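PDB 3G1T: short chain dehydrogenase from Salmonella typhi, which probably catalyses an NAD(P)-dependent oxidation or reduction, as a member of the short-chain dehydrogenase family. Local coordinates for residues E80-A85 against L133-L138. Residues are numbered along the deposited sequence; the frame is centred on the assembly and turned at random.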
loop_
_atom_site.group_PDB
_atom_site.type_symbol
_atom_site.label_atom_id
_atom_site.label_comp_id
_atom_site.label_asym_id
_atom_site.label_seq_id
_atom_site.Cartn_x
_atom_site.Cartn_y
_atom_site.Cartn_z
ATOM N N GLU A 80 18.535 -12.970 3.049
ATOM C CA GLU A 80 19.261 -12.005 3.949
ATOM C C GLU A 80 18.496 -11.637 5.243
ATOM O O GLU A 80 19.097 -11.507 6.330
ATOM C CB GLU A 80 19.653 -10.718 3.181
ATOM C CG GLU A 80 20.956 -10.916 2.337
ATOM C CD GLU A 80 21.263 -9.770 1.358
ATOM O OE1 GLU A 80 20.340 -9.063 0.919
ATOM O OE2 GLU A 80 22.456 -9.612 0.997
ATOM N N CYS A 81 17.184 -11.460 5.115
ATOM C CA CYS A 81 16.313 -11.239 6.307
ATOM C C CYS A 81 16.345 -12.480 7.213
ATOM O O CYS A 81 16.449 -12.331 8.435
ATOM C CB CYS A 81 14.871 -10.907 5.894
ATOM S SG CYS A 81 14.790 -9.315 5.087
ATOM N N ARG A 82 16.263 -13.686 6.618
ATOM C CA ARG A 82 16.346 -14.941 7.388
ATOM C C ARG A 82 17.736 -15.070 8.117
ATOM O O ARG A 82 17.786 -15.585 9.248
ATOM C CB ARG A 82 16.088 -16.206 6.528
ATOM C CG ARG A 82 14.655 -16.479 5.973
ATOM C CD ARG A 82 13.457 -16.559 7.002
ATOM N NE ARG A 82 12.175 -16.768 6.317
ATOM C CZ ARG A 82 11.011 -17.057 6.910
ATOM N NH1 ARG A 82 10.922 -17.186 8.236
ATOM N NH2 ARG A 82 9.923 -17.243 6.164
ATOM N N GLN A 83 18.813 -14.589 7.474
ATOM C CA GLN A 83 20.156 -14.588 8.097
ATOM C C GLN A 83 20.216 -13.760 9.335
ATOM O O GLN A 83 20.820 -14.188 10.329
ATOM C CB GLN A 83 21.277 -14.104 7.132
ATOM C CG GLN A 83 21.672 -15.028 5.946
ATOM C CD GLN A 83 22.322 -14.250 4.735
ATOM O OE1 GLN A 83 22.947 -13.179 4.901
ATOM N NE2 GLN A 83 22.173 -14.808 3.513
ATOM N N VAL A 84 19.551 -12.600 9.337
ATOM C CA VAL A 84 19.443 -11.775 10.535
ATOM C C VAL A 84 18.699 -12.480 11.656
ATOM O O VAL A 84 19.146 -12.424 12.802
ATOM C CB VAL A 84 18.803 -10.349 10.224
ATOM C CG1 VAL A 84 18.437 -9.516 11.525
ATOM C CG2 VAL A 84 19.707 -9.555 9.208
ATOM N N ALA A 85 17.568 -13.121 11.320
ATOM C CA ALA A 85 16.755 -13.785 12.294
ATOM C C ALA A 85 17.554 -14.936 12.895
ATOM O O ALA A 85 17.522 -15.157 14.081
ATOM C CB ALA A 85 15.471 -14.323 11.635
ATOM N N LEU A 133 11.472 -8.706 6.385
ATOM C CA LEU A 133 12.086 -8.661 7.737
ATOM C C LEU A 133 11.120 -9.079 8.851
ATOM O O LEU A 133 11.451 -9.954 9.681
ATOM C CB LEU A 133 12.637 -7.250 8.031
ATOM C CG LEU A 133 13.417 -7.135 9.359
ATOM C CD1 LEU A 133 14.580 -8.224 9.443
ATOM C CD2 LEU A 133 13.918 -5.637 9.400
ATOM N N THR A 134 9.900 -8.544 8.822
ATOM C CA THR A 134 8.872 -8.960 9.787
ATOM C C THR A 134 8.624 -10.474 9.778
ATOM O O THR A 134 8.644 -11.108 10.828
ATOM C CB THR A 134 7.513 -8.251 9.556
ATOM O OG1 THR A 134 7.688 -6.822 9.652
ATOM C CG2 THR A 134 6.439 -8.725 10.681
ATOM N N GLN A 135 8.445 -11.018 8.587
ATOM C CA GLN A 135 8.110 -12.447 8.483
ATOM C C GLN A 135 9.201 -13.289 9.078
ATOM O O GLN A 135 8.928 -14.334 9.738
ATOM C CB GLN A 135 7.835 -12.781 7.052
ATOM C CG GLN A 135 7.786 -14.282 6.751
ATOM C CD GLN A 135 7.491 -14.522 5.295
ATOM O OE1 GLN A 135 8.370 -14.415 4.435
ATOM N NE2 GLN A 135 6.221 -14.843 5.003
ATOM N N ALA A 136 10.460 -12.895 8.830
ATOM C CA ALA A 136 11.592 -13.682 9.336
ATOM C C ALA A 136 11.737 -13.686 10.866
ATOM O O ALA A 136 12.397 -14.609 11.390
ATOM C CB ALA A 136 12.854 -13.160 8.743
ATOM N N LEU A 137 11.238 -12.612 11.525
ATOM C CA LEU A 137 11.254 -12.392 12.973
ATOM C C LEU A 137 9.996 -12.823 13.723
ATOM O O LEU A 137 9.993 -12.820 14.959
ATOM C CB LEU A 137 11.511 -10.889 13.250
ATOM C CG LEU A 137 12.817 -10.421 12.551
ATOM C CD1 LEU A 137 12.890 -8.909 12.759
ATOM C CD2 LEU A 137 13.989 -11.073 13.268
ATOM N N LEU A 138 8.961 -13.290 13.012
ATOM C CA LEU A 138 7.720 -13.699 13.749
ATOM C C LEU A 138 7.939 -14.870 14.728
ATOM O O LEU A 138 7.430 -14.838 15.858
ATOM C CB LEU A 138 6.600 -14.067 12.781
ATOM C CG LEU A 138 5.929 -12.831 12.132
ATOM C CD1 LEU A 138 5.007 -13.303 10.977
ATOM C CD2 LEU A 138 5.240 -11.922 13.081
HETATM O O HOH W 1 13.443 -16.577 10.121
HETATM O O HOH W 2 8.769 -16.886 3.419
#
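R82 reaches from helix 78-91 over A136 of helix 116-142 towards Q135. The R82 chain bends at chi2 (-56°), and its CD lies 3.9 Å from A136 CB. The guanidinium lies obliquely to A136 CA and Q135 OE1, with its plane only 11° from that of the Q135 amide. R82 NH2 is 3.7 Å from Q135 OE1, and a water bridges the two. A second water accepts from R82 NH1 and donates to A136 O at 2.6 Å. Both waters sit at the guanidinium edge, in its plane, and each also donates to the other helix, so the link is indirect. Q135 NE2 is held by M111 O and Q114 O of the second subunit.

Small residues let the backbones come close. A136 CB packs between C81 and A85, 4.1 Å from A85 CB. A85 CB also lies against A136 O and L137 CD2. C81 SG stands 3.6 Å from L133 N and also touches L133 CB.

The segment axes approach to 8.5 Å and run in roughly the same direction, 36° apart. This is helix-helix packing within the Rossmann-type fold. Helix 116-142 lies between helix 78-91 and strand 147-152, where T134 meets L149 and F151 of the parallel sheet.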